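FKBP-type peptidyl-prolyl cis-trans isomerase 3 (Arabidopsis thaliana, PDB 1U79) catalyses the cis-trans isomerisation of peptidyl-proline bonds, providing the major activity of this kind in the chloroplast thylakoid lumen and speeding protein folding. Local coordinates at residues V21-A27 / P82-G87; S10-F16 / D78-P82. All coordinates share one frame. Residues are numbered along the deposited sequence.

Contact 1: V21-A27 / P82-G87; sequences VGYGPEA and PMLTGG
Irregular loops can still pair like strands: V21-A27, between strands 15-18 and 32-40 of the FKBP domain, meets P82-G87, between helix 68-75 and strand 88-93. They run antiparallel, with CA pairs G22-G87 3.6 Å, G24-T85 4.5 Å and E26-L84 4.1 Å, the last a single beta bridge. L84-G87 forms a type II turn closed by G87 N to L84 O (2.9 Å), with G86 at phi/psi 86/7. The turn exposes T85 O to Y23 N and G24 N, both at 3.0 Å; T85 N returns a bond to P25 O (2.9 Å), and A27 N reaches M83 O (3.1 Å). Y23 in the p rotamer brings one ring face beneath T85 O and CE2 to 3.6 Å from G86 CA, where a CB would clash. L84 (mt) spreads CD1 to V21 CG1 (4.0 Å) and CD2 to E26 CB (3.5 Å). E26 (p, t) lays OE1 3.5 Å from P82 CG. T85 (m) turns OG1 to a water (2.7 Å) that donates to P25 O. G86 and G87 both face Y125, a G1 bulge that ties the turn to strand 119-128. The pairing thus rests mainly on backbone amides and carbonyls, and CB-less G22, G24 and G86 allow the close approach.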
ATOM      1  N   VAL A  21       0.606 -10.293 -11.939  1.00 12.45           N
ATOM      2  CA  VAL A  21      -0.202  -9.323 -12.667  1.00 12.21           C
ATOM      3  C   VAL A  21      -1.663  -9.760 -12.640  1.00 12.78           C
ATOM      4  O   VAL A  21      -1.964 -10.928 -12.883  1.00 11.87           O
ATOM      5  CB  VAL A  21       0.255  -9.222 -14.133  1.00 13.84           C
ATOM      6  CG1 VAL A  21      -0.644  -8.244 -14.892  1.00 11.54           C
ATOM      7  CG2 VAL A  21       1.709  -8.804 -14.184  1.00 15.67           C
ATOM      8  N   GLY A  22      -2.562  -8.825 -12.338  1.00 12.32           N
ATOM      9  CA  GLY A  22      -3.979  -9.147 -12.278  1.00 15.55           C
ATOM     10  C   GLY A  22      -4.513  -9.700 -13.587  1.00 16.43           C
ATOM     11  O   GLY A  22      -3.863  -9.587 -14.630  1.00 17.99           O
ATOM     12  N   TYR A  23      -5.696 -10.304 -13.530  1.00 16.69           N
ATOM     13  CA  TYR A  23      -6.334 -10.883 -14.708  1.00 15.20           C
ATOM     14  C   TYR A  23      -7.536 -10.047 -15.138  1.00 17.40           C
ATOM     15  O   TYR A  23      -8.066 -10.223 -16.241  1.00 17.45           O
ATOM     16  CB  TYR A  23      -6.777 -12.320 -14.403  1.00 15.47           C
ATOM     17  CG  TYR A  23      -7.731 -12.422 -13.230  1.00 16.04           C
ATOM     18  CD1 TYR A  23      -9.095 -12.250 -13.404  1.00 16.38           C
ATOM     19  CD2 TYR A  23      -7.256 -12.643 -11.939  1.00 18.51           C
ATOM     20  CE1 TYR A  23      -9.976 -12.290 -12.321  1.00 18.58           C
ATOM     21  CE2 TYR A  23      -8.125 -12.686 -10.846  1.00 19.50           C
ATOM     22  CZ  TYR A  23      -9.483 -12.505 -11.048  1.00 20.78           C
ATOM     23  OH  TYR A  23     -10.354 -12.512  -9.979  1.00 23.05           O
ATOM     24  N   GLY A  24      -7.942  -9.118 -14.278  1.00 15.33           N
ATOM     25  CA  GLY A  24      -9.088  -8.281 -14.579  1.00 17.19           C
ATOM     26  C   GLY A  24      -8.784  -6.840 -14.958  1.00 19.34           C
ATOM     27  O   GLY A  24      -7.663  -6.512 -15.351  1.00 19.03           O
ATOM     28  N   PRO A  25      -9.784  -5.950 -14.858  1.00 20.39           N
ATOM     29  CA  PRO A  25      -9.616  -4.531 -15.195  1.00 20.76           C
ATOM     30  C   PRO A  25      -8.773  -3.770 -14.187  1.00 20.47           C
ATOM     31  O   PRO A  25      -8.618  -4.200 -13.034  1.00 19.02           O
ATOM     32  CB  PRO A  25     -11.049  -4.014 -15.235  1.00 22.33           C
ATOM     33  CG  PRO A  25     -11.742  -4.871 -14.205  1.00 23.61           C
ATOM     34  CD  PRO A  25     -11.186  -6.247 -14.505  1.00 22.12           C
ATOM     35  N   GLU A  26      -8.230  -2.636 -14.619  1.00 18.84           N
ATOM     36  CA  GLU A  26      -7.426  -1.821 -13.724  1.00 21.85           C
ATOM     37  C   GLU A  26      -8.331  -1.177 -12.678  1.00 19.19           C
ATOM     38  O   GLU A  26      -9.549  -1.095 -12.861  1.00 17.51           O
ATOM     39  CB  GLU A  26      -6.657  -0.740 -14.509  1.00 24.17           C
ATOM     40  CG  GLU A  26      -7.499   0.202 -15.349  1.00 28.75           C
ATOM     41  CD  GLU A  26      -6.641   1.209 -16.096  1.00 32.47           C
ATOM     42  OE1 GLU A  26      -5.445   0.931 -16.294  1.00 31.05           O
ATOM     43  OE2 GLU A  26      -7.156   2.269 -16.495  1.00 36.40           O
ATOM     44  N   ALA A  27      -7.728  -0.760 -11.566  1.00 19.12           N
ATOM     45  CA  ALA A  27      -8.454  -0.106 -10.486  1.00 18.39           C
ATOM     46  C   ALA A  27      -8.975   1.227 -11.013  1.00 18.05           C
ATOM     47  O   ALA A  27      -8.333   1.866 -11.844  1.00 18.15           O
ATOM     48  CB  ALA A  27      -7.520   0.133  -9.290  1.00 17.56           C
ATOM     49  N   PRO A  82      -1.378   1.180 -12.858  1.00 14.41           N
ATOM     50  CA  PRO A  82      -2.397   0.718 -11.914  1.00 13.54           C
ATOM     51  C   PRO A  82      -2.337  -0.775 -11.679  1.00 13.35           C
ATOM     52  O   PRO A  82      -1.872  -1.532 -12.536  1.00 13.81           O
ATOM     53  CB  PRO A  82      -3.717   1.073 -12.605  1.00 13.70           C
ATOM     54  CG  PRO A  82      -3.324   1.972 -13.761  1.00 16.29           C
ATOM     55  CD  PRO A  82      -1.975   1.514 -14.158  1.00 14.15           C
ATOM     56  N   MET A  83      -2.814  -1.200 -10.516  1.00 12.70           N
ATOM     57  CA  MET A  83      -2.894  -2.621 -10.244  1.00 12.73           C
ATOM     58  C   MET A  83      -4.128  -3.069 -11.012  1.00 12.98           C
ATOM     59  O   MET A  83      -5.002  -2.253 -11.322  1.00 13.96           O
ATOM     60  CB  MET A  83      -3.117  -2.893  -8.755  1.00 12.14           C
ATOM     61  CG  MET A  83      -1.858  -2.910  -7.924  1.00 13.56           C
ATOM     62  SD  MET A  83      -2.225  -3.516  -6.254  1.00 14.38           S
ATOM     63  CE  MET A  83      -2.316  -5.252  -6.558  1.00 11.93           C
ATOM     64  N   LEU A  84      -4.192  -4.358 -11.337  1.00 12.28           N
ATOM     65  CA  LEU A  84      -5.330  -4.911 -12.045  1.00 11.28           C
ATOM     66  C   LEU A  84      -6.005  -5.868 -11.086  1.00 12.40           C
ATOM     67  O   LEU A  84      -5.345  -6.446 -10.218  1.00 13.68           O
ATOM     68  CB  LEU A  84      -4.889  -5.689 -13.277  1.00  9.39           C
ATOM     69  CG  LEU A  84      -4.006  -4.953 -14.277  1.00 12.69           C
ATOM     70  CD1 LEU A  84      -3.817  -5.848 -15.493  1.00 12.72           C
ATOM     71  CD2 LEU A  84      -4.637  -3.620 -14.657  1.00 11.74           C
ATOM     72  N   THR A  85      -7.312  -6.026 -11.243  1.00 12.90           N
ATOM     73  CA  THR A  85      -8.093  -6.918 -10.400  1.00 13.17           C
ATOM     74  C   THR A  85      -7.446  -8.297 -10.333  1.00 13.05           C
ATOM     75  O   THR A  85      -7.127  -8.893 -11.365  1.00 11.27           O
ATOM     76  CB  THR A  85      -9.535  -7.042 -10.946  1.00 14.28           C
ATOM     77  OG1 THR A  85     -10.214  -5.804 -10.739  1.00 17.27           O
ATOM     78  CG2 THR A  85     -10.299  -8.165 -10.260  1.00 13.06           C
ATOM     79  N   GLY A  86      -7.261  -8.795  -9.112  1.00 13.20           N
ATOM     80  CA  GLY A  86      -6.656 -10.100  -8.897  1.00 12.43           C
ATOM     81  C   GLY A  86      -5.139 -10.069  -8.852  1.00 13.23           C
ATOM     82  O   GLY A  86      -4.480 -11.111  -8.801  1.00 13.31           O
ATOM     83  N   GLY A  87      -4.569  -8.873  -8.872  1.00 12.38           N
ATOM     84  CA  GLY A  87      -3.125  -8.764  -8.848  1.00  9.27           C
ATOM     85  C   GLY A  87      -2.508  -8.768  -7.461  1.00 10.51           C
ATOM     86  O   GLY A  87      -3.195  -8.546  -6.456  1.00 10.41           O
TER
HETATM   87  O   HOH W   1      -3.734 -12.473 -11.160  1.00 13.56           O
HETATM   88  O   HOH W   2      -1.948  -6.204 -11.482  1.00 12.52           O
HETATM   89  O   HOH W   3     -10.568  -3.143 -11.144  1.00 20.05           O

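Contact 2: S10-F16 / D78-P82; sequences SPSGLAF and DGIPP
A loop can be seated by one aliphatic side chain filling a hollow, and I80 is a clear example. S10-G13 makes a type I turn (G13 N to S10 O, 3.0 Å), with G13 at phi/psi 102/-23, and the chain then enters strand 15-18. S10 N and S10 OG both bond L14 O (3.1 and 2.7 Å), and S12 OG donates to S10 OG (3.2 Å), so the S10 side chain, chi1 p, is held. The resulting hollow is lined by S10, L14 and F16. Segment D78-P82 passes its mouth, with S10 and G79 the nearest CA pair at 4.7 Å. I80, in the mt rotamer, is the knob: its CG1 lies 3.6 Å from S10 CB and 4.3 Å from F16 CD1, while CD1 meets L14 CD2 at 3.3 Å. F16, at chi1 79°, sets its CG-to-CZ axis across the loop's course so that CZ touches P81 CD (3.4 Å) and CE1 lies 3.8 Å from G79 O. At the other end P11 CD abuts D78 O (3.4 Å) and G79 CA (4.2 Å); G79, at 79/1, lacks the CB that would strike P11 CD. The contact joins the loop after helix 68-75 to strand 15-18 of the FKBP sheet, between strands 8-9 and 88-93, where F16 and I80 touch R89 and P81 O accepts a bond from the R89 guanidinium. Polar coupling between the segments runs through one water, which donates to S10 OG (3.0 Å) and D78 O (2.7 Å); otherwise the fit depends on apolar surfaces and shape.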
ATOM      1  N   SER A  10       9.628   4.927  -9.033  1.00 13.86           N
ATOM      2  CA  SER A  10       9.016   6.055  -9.725  1.00 14.49           C
ATOM      3  C   SER A  10       9.684   7.356  -9.295  1.00 15.30           C
ATOM      4  O   SER A  10      10.446   7.379  -8.331  1.00 15.98           O
ATOM      5  CB  SER A  10       7.519   6.127  -9.399  1.00 13.11           C
ATOM      6  OG  SER A  10       7.314   6.619  -8.088  1.00 13.61           O
ATOM      7  N   PRO A  11       9.403   8.460 -10.008  1.00 15.02           N
ATOM      8  CA  PRO A  11       9.963   9.783  -9.718  1.00 15.70           C
ATOM      9  C   PRO A  11       9.812  10.223  -8.264  1.00 16.64           C
ATOM     10  O   PRO A  11      10.653  10.950  -7.743  1.00 17.55           O
ATOM     11  CB  PRO A  11       9.179  10.698 -10.653  1.00 15.28           C
ATOM     12  CG  PRO A  11       8.964   9.837 -11.854  1.00 15.97           C
ATOM     13  CD  PRO A  11       8.564   8.507 -11.222  1.00 16.21           C
ATOM     14  N   SER A  12       8.736   9.784  -7.615  1.00 17.64           N
ATOM     15  CA  SER A  12       8.463  10.179  -6.232  1.00 16.79           C
ATOM     16  C   SER A  12       9.136   9.328  -5.165  1.00 16.46           C
ATOM     17  O   SER A  12       9.094   9.667  -3.984  1.00 18.43           O
ATOM     18  CB  SER A  12       6.962  10.151  -5.987  1.00 20.12           C
ATOM     19  OG  SER A  12       6.499   8.812  -5.967  1.00 16.25           O
ATOM     20  N   GLY A  13       9.746   8.224  -5.573  1.00 14.67           N
ATOM     21  CA  GLY A  13      10.370   7.334  -4.614  1.00 15.23           C
ATOM     22  C   GLY A  13       9.489   6.119  -4.356  1.00 14.88           C
ATOM     23  O   GLY A  13       9.962   5.077  -3.911  1.00 14.23           O
ATOM     24  N   LEU A  14       8.194   6.257  -4.615  1.00 14.48           N
ATOM     25  CA  LEU A  14       7.272   5.144  -4.430  1.00 14.37           C
ATOM     26  C   LEU A  14       7.711   4.077  -5.425  1.00 15.01           C
ATOM     27  O   LEU A  14       7.758   4.333  -6.634  1.00 17.22           O
ATOM     28  CB  LEU A  14       5.833   5.584  -4.734  1.00 14.18           C
ATOM     29  CG  LEU A  14       4.703   4.582  -4.493  1.00 15.70           C
ATOM     30  CD1 LEU A  14       4.660   4.167  -3.019  1.00 18.01           C
ATOM     31  CD2 LEU A  14       3.378   5.217  -4.903  1.00 16.87           C
ATOM     32  N   ALA A  15       8.030   2.885  -4.934  1.00 14.60           N
ATOM     33  CA  ALA A  15       8.476   1.816  -5.819  1.00 16.53           C
ATOM     34  C   ALA A  15       7.557   0.608  -5.739  1.00 15.72           C
ATOM     35  O   ALA A  15       6.875   0.396  -4.734  1.00 16.36           O
ATOM     36  CB  ALA A  15       9.894   1.413  -5.479  1.00 14.98           C
ATOM     37  N   PHE A  16       7.543  -0.185  -6.800  1.00 15.83           N
ATOM     38  CA  PHE A  16       6.679  -1.348  -6.832  1.00 15.91           C
ATOM     39  C   PHE A  16       7.263  -2.465  -7.680  1.00 16.29           C
ATOM     40  O   PHE A  16       8.208  -2.266  -8.440  1.00 15.75           O
ATOM     41  CB  PHE A  16       5.333  -0.974  -7.449  1.00 15.30           C
ATOM     42  CG  PHE A  16       5.374  -0.892  -8.961  1.00 15.01           C
ATOM     43  CD1 PHE A  16       5.995   0.175  -9.597  1.00 15.05           C
ATOM     44  CD2 PHE A  16       4.861  -1.927  -9.741  1.00 15.71           C
ATOM     45  CE1 PHE A  16       6.110   0.212 -10.997  1.00 14.17           C
ATOM     46  CE2 PHE A  16       4.973  -1.898 -11.141  1.00 15.30           C
ATOM     47  CZ  PHE A  16       5.601  -0.823 -11.763  1.00 13.96           C
ATOM     48  N   ASP A  78       2.730   8.851 -11.852  1.00 17.63           N
ATOM     49  CA  ASP A  78       3.806   8.934 -12.833  1.00 17.24           C
ATOM     50  C   ASP A  78       4.799   7.810 -12.547  1.00 16.87           C
ATOM     51  O   ASP A  78       5.301   7.685 -11.430  1.00 14.06           O
ATOM     52  CB  ASP A  78       4.522  10.278 -12.738  1.00 18.84           C
ATOM     53  CG  ASP A  78       3.878  11.350 -13.591  1.00 22.76           C
ATOM     54  OD1 ASP A  78       2.799  11.100 -14.161  1.00 23.35           O
ATOM     55  OD2 ASP A  78       4.462  12.452 -13.690  1.00 23.69           O
ATOM     56  N   GLY A  79       5.080   6.988 -13.553  1.00 16.36           N
ATOM     57  CA  GLY A  79       6.014   5.900 -13.355  1.00 15.48           C
ATOM     58  C   GLY A  79       5.402   4.703 -12.642  1.00 16.25           C
ATOM     59  O   GLY A  79       6.085   3.718 -12.381  1.00 16.25           O
ATOM     60  N   ILE A  80       4.117   4.780 -12.316  1.00 15.58           N
ATOM     61  CA  ILE A  80       3.458   3.666 -11.648  1.00 16.47           C
ATOM     62  C   ILE A  80       2.144   3.281 -12.314  1.00 16.28           C
ATOM     63  O   ILE A  80       1.163   4.019 -12.242  1.00 15.28           O
ATOM     64  CB  ILE A  80       3.168   3.981 -10.158  1.00 18.94           C
ATOM     65  CG1 ILE A  80       4.484   4.183  -9.410  1.00 19.87           C
ATOM     66  CG2 ILE A  80       2.368   2.835  -9.526  1.00 19.52           C
ATOM     67  CD1 ILE A  80       4.331   4.403  -7.925  1.00 20.70           C
ATOM     68  N   PRO A  81       2.113   2.119 -12.985  1.00 15.91           N
ATOM     69  CA  PRO A  81       0.874   1.695 -13.634  1.00 13.69           C
ATOM     70  C   PRO A  81      -0.079   1.187 -12.564  1.00 13.71           C
ATOM     71  O   PRO A  81       0.347   0.774 -11.490  1.00 11.21           O
ATOM     72  CB  PRO A  81       1.333   0.575 -14.562  1.00 15.51           C
ATOM     73  CG  PRO A  81       2.431  -0.054 -13.776  1.00 16.58           C
ATOM     74  CD  PRO A  81       3.187   1.136 -13.210  1.00 16.69           C
ATOM     75  N   PRO A  82      -1.378   1.180 -12.858  1.00 14.41           N
ATOM     76  CA  PRO A  82      -2.397   0.718 -11.914  1.00 13.54           C
ATOM     77  C   PRO A  82      -2.337  -0.775 -11.679  1.00 13.35           C
ATOM     78  O   PRO A  82      -1.872  -1.532 -12.536  1.00 13.81           O
ATOM     79  CB  PRO A  82      -3.717   1.073 -12.605  1.00 13.70           C
ATOM     80  CG  PRO A  82      -3.324   1.972 -13.761  1.00 16.29           C
ATOM     81  CD  PRO A  82      -1.975   1.514 -14.158  1.00 14.15           C
TER
HETATM   82  O   HOH W   4       5.636   8.944  -9.067  1.00 23.33           O

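Overall arrangement
The two contacts show how one long loop, between helix 68-75 and strand 88-93, can be held at successive points. Their centres are about 16 Å apart, and P82 is common to both: it packs on E26 in contact 1 but lies beyond reach of S10-F16 in contact 2. Strand 15-18 runs from contact 2 toward contact 1, and strand 88-93 starts just after contact 1, so the two antiparallel neighbours are bracketed by both, with A15 hydrogen-bonded through its backbone to R92. The C5-C17 disulfide attaches right after F16. In FKBPs the prolyl pocket lies between sheet and helix; both contacts concern the loop that follows this helix.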